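Local coordinates for protein exosome complex component Rrp42 (Methanothermobacter thermautotrophicus, PDB 2WNR) that probably serves as a non-catalytic subunit of the archaeal exosome, an RNA-degrading complex, and contributes to structuring the active site of its partner Rrp41, at residues R109-C114 / D152-A157; T158-L163 / E263-S268; N203-D208 / V251-E256; G224-E227 / I231-M234. One frame throughout, in Å; residues are numbered along the deposited sequence.

Interaction 1 (R109-C114 / D152-A157); sequences RVVDRC and DAAVLA
V111 meets A154 and V155 where helix 102-117 crosses helix 150-164, a helix pair of the RNase PH domain, whose fold belongs to the ribosomal protein S5 clan. The two short segments run broadly in the same sense, with their N-to-C directions 44° apart and their axes 9.6 Å apart at closest approach. The CA atoms of V111 and V155 lie 5.6 Å apart, the nearest approach of the two backbones, with only small side chains (valine, alanine and cysteine) at the crossing.

Apolar contact carries the whole interface, since no hydrogen bond spans the segments. V111 points its CB toward the partner helix and offers CG2, which is anti to the carbonyl carbon (chi1 174° places CG1 anti to the backbone N instead). V111 CG2 lies 3.6 Å from A154 CB and 4.1 Å from V155 CG2. V155 divides its methyls through its own first torsion: chi1 168° sets CG2 beside the backbone N, where it meets V111, and CG1 anti to that N, where it meets C114.

The polar side chains of these segments find partners away from the crossing. R109 and R113 each make a salt bridge to an acidic side chain of another protein's chain, while D152 OD1 bonds T197 OG1. M195 of strand 193-201 touches both C114 and V155, and I60 of strand 58-69 touches A154, so sheet residues border the crossing.

At the C114 end the thiol takes part as an apolar group: with SG anti to the backbone N, C114 SG rests 3.9 Å from V155 CG1.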
loop_
_atom_site.group_PDB
_atom_site.type_symbol
_atom_site.label_atom_id
_atom_site.label_comp_id
_atom_site.label_asym_id
_atom_site.label_seq_id
_atom_site.Cartn_x
_atom_site.Cartn_y
_atom_site.Cartn_z
ATOM N N ARG A 109 8.183 -11.228 -15.473
ATOM C CA ARG A 109 8.100 -10.604 -16.800
ATOM C C ARG A 109 8.811 -11.381 -17.903
ATOM O O ARG A 109 8.369 -11.387 -19.053
ATOM C CB ARG A 109 8.655 -9.193 -16.747
ATOM C CG ARG A 109 7.774 -8.250 -15.983
ATOM C CD ARG A 109 8.407 -6.894 -15.874
ATOM N NE ARG A 109 8.617 -6.263 -17.175
ATOM C CZ ARG A 109 7.669 -5.656 -17.876
ATOM N NH1 ARG A 109 6.431 -5.620 -17.412
ATOM N NH2 ARG A 109 7.962 -5.100 -19.032
ATOM N N VAL A 110 9.915 -12.030 -17.551
ATOM C CA VAL A 110 10.660 -12.824 -18.513
ATOM C C VAL A 110 9.868 -14.053 -18.926
ATOM O O VAL A 110 9.841 -14.402 -20.108
ATOM C CB VAL A 110 12.085 -13.161 -18.011
ATOM C CG1 VAL A 110 12.729 -14.208 -18.880
ATOM C CG2 VAL A 110 12.935 -11.908 -18.060
ATOM N N VAL A 111 9.190 -14.678 -17.970
ATOM C CA VAL A 111 8.310 -15.805 -18.264
ATOM C C VAL A 111 7.134 -15.331 -19.090
ATOM O O VAL A 111 6.771 -15.953 -20.085
ATOM C CB VAL A 111 7.775 -16.465 -16.995
ATOM C CG1 VAL A 111 6.747 -17.532 -17.356
ATOM C CG2 VAL A 111 8.916 -17.052 -16.184
ATOM N N ASP A 112 6.543 -14.215 -18.682
ATOM C CA ASP A 112 5.441 -13.660 -19.418
ATOM C C ASP A 112 5.848 -13.356 -20.852
ATOM O O ASP A 112 5.077 -13.589 -21.781
ATOM C CB ASP A 112 4.904 -12.404 -18.743
ATOM C CG ASP A 112 3.644 -11.896 -19.420
ATOM O OD1 ASP A 112 3.772 -11.207 -20.449
ATOM O OD2 ASP A 112 2.534 -12.209 -18.943
ATOM N N ARG A 113 7.060 -12.840 -21.026
ATOM C CA ARG A 113 7.563 -12.496 -22.354
ATOM C C ARG A 113 7.617 -13.724 -23.270
ATOM O O ARG A 113 7.125 -13.688 -24.402
ATOM C CB ARG A 113 8.949 -11.863 -22.241
ATOM C CG ARG A 113 9.423 -11.138 -23.496
ATOM C CD ARG A 113 10.770 -10.512 -23.266
ATOM N NE ARG A 113 10.751 -9.671 -22.070
ATOM C CZ ARG A 113 11.811 -9.412 -21.304
ATOM N NH1 ARG A 113 12.999 -9.927 -21.602
ATOM N NH2 ARG A 113 11.677 -8.638 -20.234
ATOM N N CYS A 114 8.211 -14.798 -22.749
ATOM C CA CYS A 114 8.347 -16.069 -23.446
ATOM C C CYS A 114 7.003 -16.657 -23.895
ATOM O O CYS A 114 6.833 -17.010 -25.069
ATOM C CB CYS A 114 9.067 -17.058 -22.542
ATOM S SG CYS A 114 9.737 -18.458 -23.400
ATOM N N ASP A 152 14.346 -21.177 -16.269
ATOM C CA ASP A 152 14.122 -22.362 -17.092
ATOM C C ASP A 152 13.064 -23.237 -16.459
ATOM O O ASP A 152 12.193 -23.747 -17.155
ATOM C CB ASP A 152 15.422 -23.128 -17.309
ATOM C CG ASP A 152 16.474 -22.304 -18.027
ATOM O OD1 ASP A 152 16.166 -21.167 -18.438
ATOM O OD2 ASP A 152 17.615 -22.796 -18.191
ATOM N N ALA A 153 13.133 -23.370 -15.134
ATOM C CA ALA A 153 12.133 -24.088 -14.345
ATOM C C ALA A 153 10.762 -23.420 -14.440
ATOM O O ALA A 153 9.742 -24.103 -14.559
ATOM C CB ALA A 153 12.571 -24.184 -12.901
ATOM N N ALA A 154 10.752 -22.086 -14.406
ATOM C CA ALA A 154 9.512 -21.311 -14.448
ATOM C C ALA A 154 8.814 -21.445 -15.788
ATOM O O ALA A 154 7.630 -21.757 -15.839
ATOM C CB ALA A 154 9.767 -19.857 -14.105
ATOM N N VAL A 155 9.552 -21.234 -16.867
ATOM C CA VAL A 155 8.980 -21.318 -18.212
ATOM C C VAL A 155 8.447 -22.729 -18.458
ATOM O O VAL A 155 7.359 -22.917 -19.007
ATOM C CB VAL A 155 10.017 -20.927 -19.294
ATOM C CG1 VAL A 155 9.525 -21.301 -20.679
ATOM C CG2 VAL A 155 10.320 -19.437 -19.216
ATOM N N LEU A 156 9.223 -23.713 -18.020
ATOM C CA LEU A 156 8.876 -25.112 -18.197
ATOM C C LEU A 156 7.561 -25.454 -17.489
ATOM O O LEU A 156 6.701 -26.117 -18.065
ATOM C CB LEU A 156 10.018 -25.988 -17.687
ATOM C CG LEU A 156 10.044 -27.491 -17.973
ATOM C CD1 LEU A 156 9.519 -27.847 -19.371
ATOM C CD2 LEU A 156 11.462 -27.987 -17.799
ATOM N N ALA A 157 7.415 -24.980 -16.252
ATOM C CA ALA A 157 6.231 -25.241 -15.434
ATOM C C ALA A 157 4.992 -24.491 -15.948
ATOM O O ALA A 157 3.885 -25.037 -15.937
ATOM C CB ALA A 157 6.503 -24.892 -13.976
#

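Interaction 2 (T158-L163 / E263-S268); sequences TVAALL and EYLDKS
L265 lies against V159, A160 and L163 of helix 150-164. Its two branches divide the work: L265 CD2 meets V159 CG1 at 3.4 Å and L163 CD2 at 4.0 Å, whereas L265 CD1 lies 3.9 Å from A160 CB. With CG anti to the backbone N (chi1 169°), the leucine reaches across axes 11.1 Å apart, and its side chain runs at a slant over those of V159 and L163. Cutting L265 back to an alanine removes both branches and would probably open a gap between the helices, with V159, A160 and L163 losing their partner.

Hydrogen bonds and charges stay within the segment 263-268 or lead outside the pair. Y264 O accepts from S268 OG at 3.1 Å and also from S268 N, the two donors coming from opposite faces of the carbonyl plane. K267 NZ forms a salt bridge with E263 OE2, one turn back, though its hydrogen bond is weak. D266 is paired with K192.

The arrangement is apolar packing of two helices whose short segments run 40° apart, joining helix 244-268, C-terminal in the chain, to helix 150-164 of the RNase PH family fold.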
loop_
_atom_site.group_PDB
_atom_site.type_symbol
_atom_site.label_atom_id
_atom_site.label_comp_id
_atom_site.label_asym_id
_atom_site.label_seq_id
_atom_site.Cartn_x
_atom_site.Cartn_y
_atom_site.Cartn_z
ATOM N N THR A 158 5.184 -23.250 -16.392
ATOM C CA THR A 158 4.101 -22.447 -16.929
ATOM C C THR A 158 3.578 -23.076 -18.211
ATOM O O THR A 158 2.370 -23.267 -18.354
ATOM C CB THR A 158 4.553 -21.020 -17.206
ATOM O OG1 THR A 158 5.203 -20.495 -16.042
ATOM C CG2 THR A 158 3.353 -20.135 -17.554
ATOM N N VAL A 159 4.492 -23.418 -19.124
ATOM C CA VAL A 159 4.119 -24.120 -20.343
ATOM C C VAL A 159 3.382 -25.413 -20.004
ATOM O O VAL A 159 2.307 -25.681 -20.558
ATOM C CB VAL A 159 5.332 -24.368 -21.286
ATOM C CG1 VAL A 159 4.979 -25.342 -22.400
ATOM C CG2 VAL A 159 5.787 -23.058 -21.911
ATOM N N ALA A 160 3.942 -26.196 -19.081
ATOM C CA ALA A 160 3.319 -27.454 -18.680
ATOM C C ALA A 160 1.900 -27.214 -18.158
ATOM O O ALA A 160 0.954 -27.880 -18.590
ATOM C CB ALA A 160 4.167 -28.180 -17.642
ATOM N N ALA A 161 1.755 -26.239 -17.259
ATOM C CA ALA A 161 0.460 -25.927 -16.662
ATOM C C ALA A 161 -0.574 -25.497 -17.711
ATOM O O ALA A 161 -1.750 -25.857 -17.627
ATOM C CB ALA A 161 0.620 -24.868 -15.597
ATOM N N LEU A 162 -0.118 -24.739 -18.703
ATOM C CA LEU A 162 -0.986 -24.257 -19.768
ATOM C C LEU A 162 -1.534 -25.402 -20.604
ATOM O O LEU A 162 -2.695 -25.383 -21.018
ATOM C CB LEU A 162 -0.243 -23.267 -20.666
ATOM C CG LEU A 162 -0.023 -21.875 -20.075
ATOM C CD1 LEU A 162 0.960 -21.058 -20.893
ATOM C CD2 LEU A 162 -1.299 -21.125 -19.814
ATOM N N LEU A 163 -0.684 -26.390 -20.852
ATOM C CA LEU A 163 -1.064 -27.579 -21.595
ATOM C C LEU A 163 -2.058 -28.431 -20.802
ATOM O O LEU A 163 -2.936 -29.090 -21.378
ATOM C CB LEU A 163 0.195 -28.377 -21.893
ATOM C CG LEU A 163 0.914 -28.264 -23.242
ATOM C CD1 LEU A 163 0.386 -27.207 -24.248
ATOM C CD2 LEU A 163 2.426 -28.283 -23.118
ATOM N N GLU A 263 10.355 -32.301 -26.521
ATOM C CA GLU A 263 9.890 -33.676 -26.582
ATOM C C GLU A 263 9.899 -34.338 -25.208
ATOM O O GLU A 263 9.199 -35.320 -24.999
ATOM C CB GLU A 263 10.636 -34.505 -27.643
ATOM C CG GLU A 263 11.994 -35.074 -27.246
ATOM C CD GLU A 263 12.379 -36.267 -28.117
ATOM O OE1 GLU A 263 13.152 -36.097 -29.089
ATOM O OE2 GLU A 263 11.882 -37.379 -27.840
ATOM N N TYR A 264 10.671 -33.788 -24.271
ATOM C CA TYR A 264 10.671 -34.283 -22.892
ATOM C C TYR A 264 9.406 -33.843 -22.167
ATOM O O TYR A 264 8.853 -34.593 -21.357
ATOM C CB TYR A 264 11.912 -33.823 -22.115
ATOM C CG TYR A 264 12.041 -34.490 -20.760
ATOM C CD1 TYR A 264 12.672 -35.727 -20.630
ATOM C CD2 TYR A 264 11.520 -33.892 -19.611
ATOM C CE1 TYR A 264 12.783 -36.354 -19.392
ATOM C CE2 TYR A 264 11.626 -34.509 -18.367
ATOM C CZ TYR A 264 12.258 -35.742 -18.265
ATOM O OH TYR A 264 12.362 -36.362 -17.039
ATOM N N LEU A 265 8.966 -32.620 -22.446
ATOM C CA LEU A 265 7.700 -32.125 -21.921
ATOM C C LEU A 265 6.522 -32.912 -22.495
ATOM O O LEU A 265 5.619 -33.296 -21.745
ATOM C CB LEU A 265 7.541 -30.619 -22.181
ATOM C CG LEU A 265 6.183 -29.941 -21.941
ATOM C CD1 LEU A 265 5.592 -30.269 -20.572
ATOM C CD2 LEU A 265 6.319 -28.452 -22.097
ATOM N N ASP A 266 6.544 -33.165 -23.808
ATOM C CA ASP A 266 5.467 -33.901 -24.479
ATOM C C ASP A 266 5.323 -35.329 -23.955
ATOM O O ASP A 266 4.201 -35.833 -23.812
ATOM C CB ASP A 266 5.671 -33.929 -26.003
ATOM C CG ASP A 266 5.496 -32.554 -26.660
ATOM O OD1 ASP A 266 4.882 -31.652 -26.040
ATOM O OD2 ASP A 266 5.973 -32.385 -27.808
ATOM N N LYS A 267 6.465 -35.960 -23.671
ATOM C CA LYS A 267 6.527 -37.345 -23.192
ATOM C C LYS A 267 6.070 -37.489 -21.740
ATOM O O LYS A 267 5.467 -38.505 -21.371
ATOM C CB LYS A 267 7.938 -37.917 -23.374
ATOM C CG LYS A 267 8.271 -38.270 -24.825
ATOM C CD LYS A 267 9.729 -38.680 -25.010
ATOM C CE LYS A 267 9.939 -39.282 -26.392
ATOM N NZ LYS A 267 11.237 -40.002 -26.535
ATOM N N SER A 268 6.351 -36.470 -20.926
ATOM C CA SER A 268 5.920 -36.443 -19.524
ATOM C C SER A 268 4.410 -36.231 -19.358
ATOM O O SER A 268 3.869 -36.417 -18.268
ATOM C CB SER A 268 6.678 -35.368 -18.748
ATOM O OG SER A 268 8.035 -35.727 -18.581
#

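Interaction 3 (N203-D208 / V251-E256); sequences NEIVLD and VSIAVE
I205 and I253 meet through the ends of their longer branches, placed by two torsions in each. In I253, chi1 (-71°) sets CG1 beside the backbone N, and chi2 (113°, off a staggered position) then turns CD1; in I205, chi1 (50°) sets CG1 between the backbone N and the carbonyl carbon, and CD1 continues roughly anti to CA. I205 CD1 and I253 CD1 are 4.2 Å apart. In L207, CG is anti to the backbone N, and L207 CD2, the more extended branch, reaches I253 CG2 at 4.4 Å.

The isoleucine of the helix therefore uses two different methyls for two strand residues. I205 and L207 are two apart on strand 204-207, and alternation turns both of their CB atoms toward the helix. The contact is light and apolar: 105 Å² is buried in total, no hydrogen bond spans the segments, and the nearest CA atoms, those of L207 and I253, remain 8.6 Å apart. Within the helix, E256 N bonds I253 O at 2.8 Å and makes a weaker bond to S252 O.

On the other face of the strand, V206 packs against I20 of helix 11-21 and E204 forms a salt bridge with K23. F198 of the adjacent strand 193-201 touches L207, I253 and A254, so helix 244-268 lies over the four-stranded sheet, with A254 reaching I223 and V225 of strand 219-226 farther across.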
loop_
_atom_site.group_PDB
_atom_site.type_symbol
_atom_site.label_atom_id
_atom_site.label_comp_id
_atom_site.label_asym_id
_atom_site.label_seq_id
_atom_site.Cartn_x
_atom_site.Cartn_y
_atom_site.Cartn_z
ATOM N N ASN A 203 35.851 -18.019 -18.602
ATOM C CA ASN A 203 35.738 -17.733 -20.037
ATOM C C ASN A 203 34.650 -18.565 -20.717
ATOM O O ASN A 203 34.596 -18.651 -21.943
ATOM C CB ASN A 203 37.079 -17.994 -20.733
ATOM C CG ASN A 203 38.225 -17.209 -20.122
ATOM O OD1 ASN A 203 39.324 -17.732 -19.982
ATOM N ND2 ASN A 203 37.979 -15.949 -19.766
ATOM N N GLU A 204 33.791 -19.189 -19.919
ATOM C CA GLU A 204 32.854 -20.171 -20.443
ATOM C C GLU A 204 31.422 -19.768 -20.167
ATOM O O GLU A 204 31.139 -19.111 -19.164
ATOM C CB GLU A 204 33.120 -21.553 -19.819
ATOM C CG GLU A 204 34.547 -22.090 -19.986
ATOM C CD GLU A 204 34.917 -22.381 -21.431
ATOM O OE1 GLU A 204 33.999 -22.573 -22.263
ATOM O OE2 GLU A 204 36.136 -22.418 -21.732
ATOM N N ILE A 205 30.515 -20.159 -21.052
ATOM C CA ILE A 205 29.100 -20.122 -20.703
ATOM C C ILE A 205 28.623 -21.525 -20.323
ATOM O O ILE A 205 28.909 -22.506 -21.020
ATOM C CB ILE A 205 28.202 -19.473 -21.787
ATOM C CG1 ILE A 205 28.475 -20.064 -23.168
ATOM C CG2 ILE A 205 28.391 -17.946 -21.793
ATOM C CD1 ILE A 205 27.308 -19.943 -24.118
ATOM N N VAL A 206 27.931 -21.622 -19.191
ATOM C CA VAL A 206 27.432 -22.913 -18.747
ATOM C C VAL A 206 25.925 -22.908 -18.703
ATOM O O VAL A 206 25.321 -21.941 -18.247
ATOM C CB VAL A 206 28.029 -23.446 -17.387
ATOM C CG1 VAL A 206 29.483 -23.084 -17.173
ATOM C CG2 VAL A 206 27.138 -23.200 -16.194
ATOM N N LEU A 207 25.329 -23.996 -19.181
ATOM C CA LEU A 207 23.879 -24.100 -19.267
ATOM C C LEU A 207 23.300 -24.584 -17.947
ATOM O O LEU A 207 23.837 -25.506 -17.337
ATOM C CB LEU A 207 23.477 -25.033 -20.418
ATOM C CG LEU A 207 22.023 -25.479 -20.610
ATOM C CD1 LEU A 207 21.121 -24.312 -20.996
ATOM C CD2 LEU A 207 21.963 -26.571 -21.672
ATOM N N ASP A 208 22.213 -23.941 -17.520
ATOM C CA ASP A 208 21.438 -24.335 -16.343
ATOM C C ASP A 208 22.301 -24.315 -15.072
ATOM O O ASP A 208 22.778 -25.362 -14.609
ATOM C CB ASP A 208 20.768 -25.692 -16.594
ATOM C CG ASP A 208 20.048 -26.224 -15.386
ATOM O OD1 ASP A 208 19.387 -25.428 -14.701
ATOM O OD2 ASP A 208 20.144 -27.443 -15.118
ATOM N N VAL A 251 22.832 -18.547 -27.997
ATOM C CA VAL A 251 21.780 -18.789 -28.983
ATOM C C VAL A 251 21.970 -20.173 -29.600
ATOM O O VAL A 251 21.070 -21.016 -29.544
ATOM C CB VAL A 251 21.756 -17.698 -30.085
ATOM C CG1 VAL A 251 20.888 -18.132 -31.270
ATOM C CG2 VAL A 251 21.276 -16.369 -29.501
ATOM N N SER A 252 23.157 -20.407 -30.152
ATOM C CA SER A 252 23.479 -21.672 -30.805
ATOM C C SER A 252 23.061 -22.876 -29.956
ATOM O O SER A 252 22.249 -23.690 -30.403
ATOM C CB SER A 252 24.968 -21.734 -31.169
ATOM O OG SER A 252 25.273 -22.919 -31.880
ATOM N N ILE A 253 23.589 -22.975 -28.734
ATOM C CA ILE A 253 23.202 -24.060 -27.825
ATOM C C ILE A 253 21.690 -24.070 -27.589
ATOM O O ILE A 253 21.045 -25.100 -27.792
ATOM C CB ILE A 253 23.978 -24.058 -26.464
ATOM C CG1 ILE A 253 25.442 -24.472 -26.657
ATOM C CG2 ILE A 253 23.361 -25.024 -25.492
ATOM C CD1 ILE A 253 26.422 -23.368 -26.391
ATOM N N ALA A 254 21.130 -22.931 -27.187
ATOM C CA ALA A 254 19.697 -22.849 -26.883
ATOM C C ALA A 254 18.835 -23.428 -28.010
ATOM O O ALA A 254 17.913 -24.211 -27.757
ATOM C CB ALA A 254 19.285 -21.415 -26.554
ATOM N N VAL A 255 19.168 -23.075 -29.251
ATOM C CA VAL A 255 18.429 -23.546 -30.425
ATOM C C VAL A 255 18.537 -25.075 -30.660
ATOM O O VAL A 255 17.650 -25.677 -31.270
ATOM C CB VAL A 255 18.802 -22.701 -31.682
ATOM C CG1 VAL A 255 18.196 -23.270 -32.961
ATOM C CG2 VAL A 255 18.339 -21.263 -31.487
ATOM N N GLU A 256 19.598 -25.705 -30.159
ATOM C CA GLU A 256 19.737 -27.160 -30.285
ATOM C C GLU A 256 19.261 -27.928 -29.047
ATOM O O GLU A 256 19.029 -29.129 -29.113
ATOM C CB GLU A 256 21.169 -27.559 -30.663
ATOM C CG GLU A 256 22.215 -27.327 -29.570
ATOM C CD GLU A 256 23.525 -28.054 -29.839
ATOM O OE1 GLU A 256 24.201 -27.724 -30.842
ATOM O OE2 GLU A 256 23.874 -28.948 -29.036
#

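Interaction 4 (G224-E227 / I231-M234); sequences GVTE and ICAM
G224 and A233 form an antiparallel hydrogen-bonded pair, and C232 shares the same glycine. G224 N donates to A233 O at 2.6 Å in an almost straight bond (174° at the hydrogen). In the other direction, G224 O takes C232 N at 2.8 Å, tilted 25° from the carbonyl plane, and A233 N in a weak bond of 3.4 Å. Two successive N-H groups thus converge on one carbonyl oxygen. I231 CA adds a CH...O contact to that oxygen.

Side chains close over this backbone. C232 SG sits between its backbone N and carbonyl carbon, a placement that brings it over the opposite strand, 3.6 Å from G224 O and 3.8 Å from T226 CG2. The methyl of T226 does this touching, whereas its OG1 bonds S230 OG and E228 OE2 in the turn, which is likely to hold the rotation of the side chain.

Farther out, V225 and I231 make a non-hydrogen-bonded pair, their CA atoms 4.6 Å apart, and both side chains pack against helix 244-268. M234 pairs in an antiparallel ladder with a strand of another protein's chain, so the sheet runs on into that subunit.

The register shift of one residue, with both C232 and A233 facing G224, defines a classic beta bulge in the hairpin 219-226/231-237.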
loop_
_atom_site.group_PDB
_atom_site.type_symbol
_atom_site.label_atom_id
_atom_site.label_comp_id
_atom_site.label_asym_id
_atom_site.label_seq_id
_atom_site.Cartn_x
_atom_site.Cartn_y
_atom_site.Cartn_z
ATOM N N GLY A 224 14.626 -17.691 -24.879
ATOM C CA GLY A 224 13.406 -18.420 -25.200
ATOM C C GLY A 224 13.341 -18.714 -26.689
ATOM O O GLY A 224 13.334 -17.790 -27.514
ATOM N N VAL A 225 13.300 -20.005 -27.027
ATOM C CA VAL A 225 13.215 -20.466 -28.420
ATOM C C VAL A 225 11.875 -21.165 -28.684
ATOM O O VAL A 225 11.329 -21.814 -27.796
ATOM C CB VAL A 225 14.377 -21.424 -28.778
ATOM C CG1 VAL A 225 14.410 -21.684 -30.267
ATOM C CG2 VAL A 225 15.710 -20.832 -28.322
ATOM N N THR A 226 11.353 -21.024 -29.899
ATOM C CA THR A 226 10.070 -21.620 -30.249
ATOM C C THR A 226 10.266 -22.980 -30.929
ATOM O O THR A 226 11.403 -23.403 -31.190
ATOM C CB THR A 226 9.220 -20.686 -31.152
ATOM O OG1 THR A 226 9.849 -20.535 -32.433
ATOM C CG2 THR A 226 9.039 -19.324 -30.505
ATOM N N GLU A 227 9.157 -23.659 -31.213
ATOM C CA GLU A 227 9.178 -24.948 -31.903
ATOM C C GLU A 227 9.964 -24.917 -33.211
ATOM O O GLU A 227 10.709 -25.850 -33.515
ATOM C CB GLU A 227 7.757 -25.408 -32.205
ATOM C CG GLU A 227 7.007 -25.984 -31.023
ATOM C CD GLU A 227 5.682 -26.603 -31.429
ATOM O OE1 GLU A 227 5.177 -26.266 -32.532
ATOM O OE2 GLU A 227 5.153 -27.430 -30.649
ATOM N N ILE A 231 13.807 -17.166 -32.009
ATOM C CA ILE A 231 13.988 -16.562 -30.678
ATOM C C ILE A 231 12.829 -15.635 -30.334
ATOM O O ILE A 231 12.566 -14.668 -31.052
ATOM C CB ILE A 231 15.328 -15.772 -30.579
ATOM C CG1 ILE A 231 16.527 -16.694 -30.830
ATOM C CG2 ILE A 231 15.460 -15.091 -29.232
ATOM C CD1 ILE A 231 17.791 -15.970 -31.254
ATOM N N CYS A 232 12.141 -15.933 -29.237
ATOM C CA CYS A 232 11.001 -15.119 -28.817
ATOM C C CYS A 232 11.219 -14.334 -27.515
ATOM O O CYS A 232 10.436 -13.437 -27.196
ATOM C CB CYS A 232 9.735 -15.960 -28.730
ATOM S SG CYS A 232 9.779 -17.194 -27.455
ATOM N N ALA A 233 12.276 -14.656 -26.774
ATOM C CA ALA A 233 12.620 -13.892 -25.572
ATOM C C ALA A 233 14.097 -14.005 -25.228
ATOM O O ALA A 233 14.697 -15.085 -25.348
ATOM C CB ALA A 233 11.780 -14.337 -24.389
ATOM N N MET A 234 14.679 -12.893 -24.790
ATOM C CA MET A 234 16.062 -12.884 -24.343
ATOM C C MET A 234 16.239 -11.938 -23.161
ATOM O O MET A 234 15.607 -10.876 -23.102
ATOM C CB MET A 234 16.989 -12.487 -25.479
ATOM C CG MET A 234 18.454 -12.728 -25.199
ATOM S SD MET A 234 19.472 -12.353 -26.638
ATOM C CE MET A 234 19.089 -13.753 -27.683
#

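Interactions 1 and 2 share helix 150-164, their centres 13 Å apart, and touch where V111 CG1 meets T158 OG1 (3.6 Å). Interactions 3 and 4 have centres 14 Å apart on the four-stranded sheet and helix 244-268, joined through V251, A254 and V255 against I231, M234 and V225. That helix also supplies the second half of interaction 2, about 22 Å from interaction 3 between centres. Along the chain interaction 1 closes first; the span bridged by interaction 2 encloses interaction 3, which encloses the hairpin of interaction 4. Interaction 1 touches interaction 4 through R113 and C114, so helix 102-117 packs directly on the hairpin 219-226/231-237.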